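Local coordinates for protein putative Type I topoisomerase (Deinococcus radiodurans, PDB 3M4A) that probably relaxes DNA as a type IB topoisomerase, transiently breaking and rejoining one strand without ATP, at residues 92-106 against 319-333. Numbering follows the deposited sequence. Where two conformers were deposited one is given.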
# COMPACT_ATOMS: atom_id res chain seq x y z
N TRP A 92 -3.85 0.79 -15.04
CA TRP A 92 -2.53 1.40 -15.23
C TRP A 92 -2.53 2.88 -14.86
O TRP A 92 -1.55 3.38 -14.31
CB TRP A 92 -1.96 1.16 -16.63
CG TRP A 92 -2.70 1.83 -17.74
CD1 TRP A 92 -3.72 1.30 -18.46
CD2 TRP A 92 -2.48 3.14 -18.25
NE1 TRP A 92 -4.16 2.20 -19.40
CE2 TRP A 92 -3.42 3.34 -19.29
CE3 TRP A 92 -1.60 4.18 -17.94
CZ2 TRP A 92 -3.49 4.53 -20.02
CZ3 TRP A 92 -1.67 5.37 -18.67
CH2 TRP A 92 -2.60 5.52 -19.70
N GLN A 93 -3.65 3.57 -15.12
CA GLN A 93 -3.79 4.98 -14.76
C GLN A 93 -3.85 5.19 -13.25
O GLN A 93 -3.15 6.06 -12.70
CB GLN A 93 -5.06 5.58 -15.39
CG GLN A 93 -5.06 5.58 -16.89
CD GLN A 93 -6.37 6.08 -17.44
OE1 GLN A 93 -7.40 5.42 -17.32
NE2 GLN A 93 -6.34 7.24 -18.06
N ARG A 94 -4.69 4.42 -12.58
CA ARG A 94 -4.81 4.52 -11.12
C ARG A 94 -3.48 4.18 -10.44
O ARG A 94 -3.08 4.87 -9.49
CB ARG A 94 -5.92 3.62 -10.58
CG ARG A 94 -6.27 3.94 -9.13
CD ARG A 94 -7.38 3.06 -8.62
NE ARG A 94 -7.58 3.16 -7.17
CZ ARG A 94 -8.35 4.07 -6.59
NH1 ARG A 94 -9.04 4.95 -7.31
NH2 ARG A 94 -8.48 4.08 -5.27
N LEU A 95 -2.80 3.14 -10.92
CA LEU A 95 -1.54 2.71 -10.30
C LEU A 95 -0.38 3.69 -10.53
O LEU A 95 0.48 3.85 -9.66
CB LEU A 95 -1.13 1.32 -10.79
CG LEU A 95 -1.95 0.13 -10.29
CD1 LEU A 95 -1.30 -1.19 -10.68
CD2 LEU A 95 -2.16 0.20 -8.78
N THR A 96 -0.33 4.32 -11.70
CA THR A 96 0.70 5.34 -11.94
C THR A 96 0.52 6.48 -10.96
O THR A 96 1.49 6.98 -10.40
CB THR A 96 0.60 5.89 -13.38
OG1 THR A 96 0.63 4.81 -14.31
CG2 THR A 96 1.74 6.85 -13.67
N ARG A 97 -0.73 6.87 -10.73
CA ARG A 97 -1.01 7.94 -9.79
C ARG A 97 -0.74 7.49 -8.35
O ARG A 97 -0.17 8.25 -7.56
CB ARG A 97 -2.44 8.44 -9.94
CG ARG A 97 -2.67 9.80 -9.30
CD ARG A 97 -1.95 10.95 -10.04
NE ARG A 97 -2.59 11.28 -11.31
CZ ARG A 97 -3.67 12.06 -11.45
NH1 ARG A 97 -4.26 12.60 -10.39
NH2 ARG A 97 -4.15 12.30 -12.66
N PHE A 98 -1.11 6.26 -8.02
CA PHE A 98 -0.78 5.70 -6.70
C PHE A 98 0.73 5.72 -6.45
O PHE A 98 1.18 6.10 -5.36
CB PHE A 98 -1.32 4.28 -6.57
CG PHE A 98 -1.10 3.66 -5.23
CD1 PHE A 98 -1.78 4.13 -4.12
CD2 PHE A 98 -0.24 2.58 -5.07
CE1 PHE A 98 -1.61 3.57 -2.87
CE2 PHE A 98 -0.06 1.99 -3.81
CZ PHE A 98 -0.73 2.50 -2.72
N ALA A 99 1.53 5.35 -7.45
CA ALA A 99 2.99 5.39 -7.32
C ALA A 99 3.48 6.81 -7.07
O ALA A 99 4.48 7.02 -6.39
CB ALA A 99 3.64 4.82 -8.58
N GLY A 100 2.75 7.79 -7.61
CA GLY A 100 3.02 9.20 -7.32
C GLY A 100 2.75 9.64 -5.89
O GLY A 100 3.34 10.64 -5.44
N ALA A 101 1.87 8.92 -5.18
CA ALA A 101 1.51 9.20 -3.79
C ALA A 101 2.39 8.45 -2.78
O ALA A 101 2.40 8.76 -1.60
CB ALA A 101 0.05 8.84 -3.53
N LEU A 102 3.14 7.46 -3.25
CA LEU A 102 3.91 6.63 -2.31
C LEU A 102 5.09 7.38 -1.67
O LEU A 102 5.38 7.15 -0.52
CB LEU A 102 4.40 5.34 -2.99
CG LEU A 102 3.35 4.24 -3.23
CD1 LEU A 102 3.95 3.12 -4.11
CD2 LEU A 102 2.81 3.70 -1.92
N PRO A 103 5.80 8.24 -2.43
CA PRO A 103 6.87 9.00 -1.75
C PRO A 103 6.38 9.86 -0.59
O PRO A 103 7.03 9.93 0.46
CB PRO A 103 7.45 9.87 -2.87
CG PRO A 103 7.10 9.13 -4.13
CD PRO A 103 5.76 8.54 -3.88
N THR A 104 5.23 10.51 -0.78
CA THR A 104 4.61 11.28 0.30
C THR A 104 4.19 10.39 1.48
O THR A 104 4.36 10.77 2.65
CB THR A 104 3.43 12.09 -0.22
OG1 THR A 104 3.92 13.08 -1.12
CG2 THR A 104 2.70 12.79 0.93
N LEU A 105 3.65 9.22 1.16
CA LEU A 105 3.33 8.22 2.19
C LEU A 105 4.55 7.90 3.03
O LEU A 105 4.45 7.83 4.25
CB LEU A 105 2.81 6.92 1.57
CG LEU A 105 2.59 5.73 2.49
CD1 LEU A 105 1.54 6.07 3.53
CD2 LEU A 105 2.21 4.48 1.66
N LYS A 106 5.68 7.66 2.37
CA LYS A 106 6.94 7.32 3.07
C LYS A 106 7.41 8.42 4.00
O LYS A 106 7.86 8.15 5.11
CB LYS A 106 8.04 6.97 2.07
CG LYS A 106 7.80 5.66 1.33
CD LYS A 106 8.03 4.48 2.20
CE LYS A 106 9.49 4.35 2.60
NZ LYS A 106 9.65 3.36 3.67
N GLU A 319 12.58 8.95 -6.08
CA GLU A 319 12.90 8.92 -4.64
C GLU A 319 11.65 8.55 -3.84
O GLU A 319 10.56 9.05 -4.12
CB GLU A 319 13.43 10.29 -4.16
CG GLU A 319 13.89 10.29 -2.69
CD GLU A 319 14.07 11.68 -2.08
OE1 GLU A 319 14.04 12.70 -2.83
OE2 GLU A 319 14.23 11.76 -0.84
N GLY A 320 11.81 7.69 -2.85
CA GLY A 320 10.67 7.22 -2.05
C GLY A 320 10.01 5.96 -2.61
O GLY A 320 9.04 5.46 -2.02
N LEU A 321 10.52 5.48 -3.74
CA LEU A 321 10.15 4.19 -4.33
C LEU A 321 11.35 3.27 -4.28
O LEU A 321 12.51 3.70 -4.36
CB LEU A 321 9.71 4.35 -5.80
CG LEU A 321 8.50 5.25 -6.06
CD1 LEU A 321 8.20 5.37 -7.57
CD2 LEU A 321 7.29 4.73 -5.34
N THR A 322 11.11 1.97 -4.14
CA THR A 322 12.21 1.03 -4.25
C THR A 322 12.67 1.00 -5.72
O THR A 322 11.97 1.51 -6.61
CB THR A 322 11.80 -0.38 -3.82
OG1 THR A 322 10.86 -0.91 -4.75
CG2 THR A 322 11.19 -0.37 -2.41
N ARG A 323 13.83 0.39 -5.97
CA ARG A 323 14.36 0.28 -7.33
C ARG A 323 13.32 -0.36 -8.26
O ARG A 323 13.00 0.19 -9.33
CB ARG A 323 15.65 -0.52 -7.34
CG ARG A 323 16.36 -0.61 -8.67
CD ARG A 323 17.69 -1.35 -8.52
NE ARG A 323 18.20 -1.87 -9.79
CZ ARG A 323 19.38 -2.48 -9.93
NH1 ARG A 323 20.19 -2.64 -8.88
NH2 ARG A 323 19.76 -2.93 -11.12
N SER A 324 12.74 -1.48 -7.83
CA SER A 324 11.75 -2.16 -8.67
C SER A 324 10.46 -1.35 -8.80
O SER A 324 9.83 -1.37 -9.86
CB SER A 324 11.45 -3.56 -8.13
OG SER A 324 11.01 -3.48 -6.79
N GLU A 325 10.04 -0.63 -7.75
CA GLU A 325 8.85 0.21 -7.82
C GLU A 325 9.02 1.35 -8.83
O GLU A 325 8.10 1.69 -9.57
CB GLU A 325 8.50 0.80 -6.45
CG GLU A 325 7.79 -0.15 -5.52
CD GLU A 325 7.41 0.48 -4.20
OE1 GLU A 325 8.24 1.24 -3.63
OE2 GLU A 325 6.30 0.20 -3.71
N GLY A 326 10.22 1.92 -8.86
CA GLY A 326 10.55 2.99 -9.79
C GLY A 326 10.47 2.49 -11.21
O GLY A 326 9.89 3.14 -12.08
N ALA A 327 11.05 1.32 -11.46
CA ALA A 327 11.00 0.74 -12.79
C ALA A 327 9.56 0.41 -13.18
O ALA A 327 9.17 0.61 -14.34
CB ALA A 327 11.90 -0.47 -12.89
N LEU A 328 8.77 -0.09 -12.23
CA LEU A 328 7.35 -0.35 -12.50
C LEU A 328 6.58 0.92 -12.89
O LEU A 328 5.80 0.94 -13.86
CB LEU A 328 6.67 -1.04 -11.30
CG LEU A 328 5.17 -1.32 -11.47
CD1 LEU A 328 4.93 -2.24 -12.66
CD2 LEU A 328 4.60 -1.94 -10.20
N LYS A 329 6.81 1.99 -12.15
CA LYS A 329 6.19 3.25 -12.46
C LYS A 329 6.48 3.66 -13.90
O LYS A 329 5.57 4.04 -14.62
CB LYS A 329 6.66 4.36 -11.54
CG LYS A 329 5.79 5.60 -11.67
CD LYS A 329 6.23 6.73 -10.80
CE LYS A 329 5.20 7.85 -10.89
NZ LYS A 329 5.67 9.12 -10.29
N ARG A 330 7.74 3.57 -14.28
CA ARG A 330 8.16 3.94 -15.63
C ARG A 330 7.57 3.00 -16.68
O ARG A 330 7.16 3.45 -17.75
CB ARG A 330 9.68 3.99 -15.71
CG ARG A 330 10.24 5.19 -14.97
CD ARG A 330 11.75 5.20 -14.98
NE ARG A 330 12.28 5.25 -16.33
CZ ARG A 330 12.37 6.34 -17.08
NH1 ARG A 330 11.98 7.52 -16.62
NH2 ARG A 330 12.85 6.24 -18.31
N MET A 331 7.49 1.70 -16.36
CA MET A 331 6.82 0.76 -17.27
C MET A 331 5.35 1.12 -17.48
O MET A 331 4.86 1.12 -18.62
CB MET A 331 6.94 -0.69 -16.78
CG MET A 331 6.29 -1.70 -17.69
SD MET A 331 6.31 -3.37 -17.01
CE MET A 331 7.94 -3.91 -17.45
N LEU A 332 4.63 1.42 -16.40
CA LEU A 332 3.23 1.81 -16.52
C LEU A 332 3.09 3.11 -17.31
O LEU A 332 2.17 3.25 -18.12
CB LEU A 332 2.56 1.95 -15.17
CG LEU A 332 2.43 0.65 -14.37
CD1 LEU A 332 1.92 0.98 -12.96
CD2 LEU A 332 1.52 -0.37 -15.07
N GLU A 333 4.01 4.03 -17.08
CA GLU A 333 4.01 5.30 -17.82
C GLU A 333 4.18 5.10 -19.34
O GLU A 333 3.71 5.94 -20.13
CB GLU A 333 5.05 6.27 -17.24
CG GLU A 333 4.60 6.85 -15.89
CD GLU A 333 5.63 7.75 -15.22
OE1 GLU A 333 6.85 7.56 -15.42
OE2 GLU A 333 5.19 8.65 -14.46
O HOH W 1 6.44 8.58 -7.59
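Helices 92-106 and 323-333 pack in a roughly antiparallel pair within the helical catalytic part of this type IB topoisomerase, their axes 9.4 Å apart and inclined at 143°. At the Trp-92 end of the first helix, Leu-332 CD1 lies 3.8 Å from Leu-95 CB, its CD2 faces Trp-92 CB, and its CB passes Thr-96 OG1. A branched apolar residue suits this spot, since two methyls serve two neighbours a turn apart. In the conformer described, one of two, Thr-96 OG1 hydrogen-bonds Trp-92 O (2.6 Å), which also accepts from Thr-96 N on the other face of the carbonyl plane; CG2, anti to the backbone N, then meets Glu-333 CG at 3.6 Å.

At the middle, small Ala-99 lets the helices approach; its CB rests 3.8 Å from Lys-329 CG. Extended from a CG anti to its backbone N (chi1 -168°), Lys-329 runs alongside to Gly-100, and its NZ reaches a water 2.9 Å away that donates to Ala-99 O. That carbonyl lies one turn before Pro-103, whose N has no hydrogen for it; the water takes up the acceptor. A methionine in place of Lys-329 would probably leave this water without its ammonium donor.

In the turn ahead of helix 323-333, Leu-321 CD2 rests against both Ala-99 O and Leu-102 CB, crossing Leu-102 at about a right angle. The backbone of Gly-320 passes close to Pro-103, where a CB would hit Pro-103 CB; its positive phi (90°) also calls for glycine. Pro-103 CB touches Glu-319 O at 3.5 Å. Glu-325 OE1 accepts from Thr-322 N, and its OE2 is held by His-132 and Trp-241. Thr-322 OG1 in turn accepts from Glu-325 N, completing the capping box, a classic helix N-terminal motif.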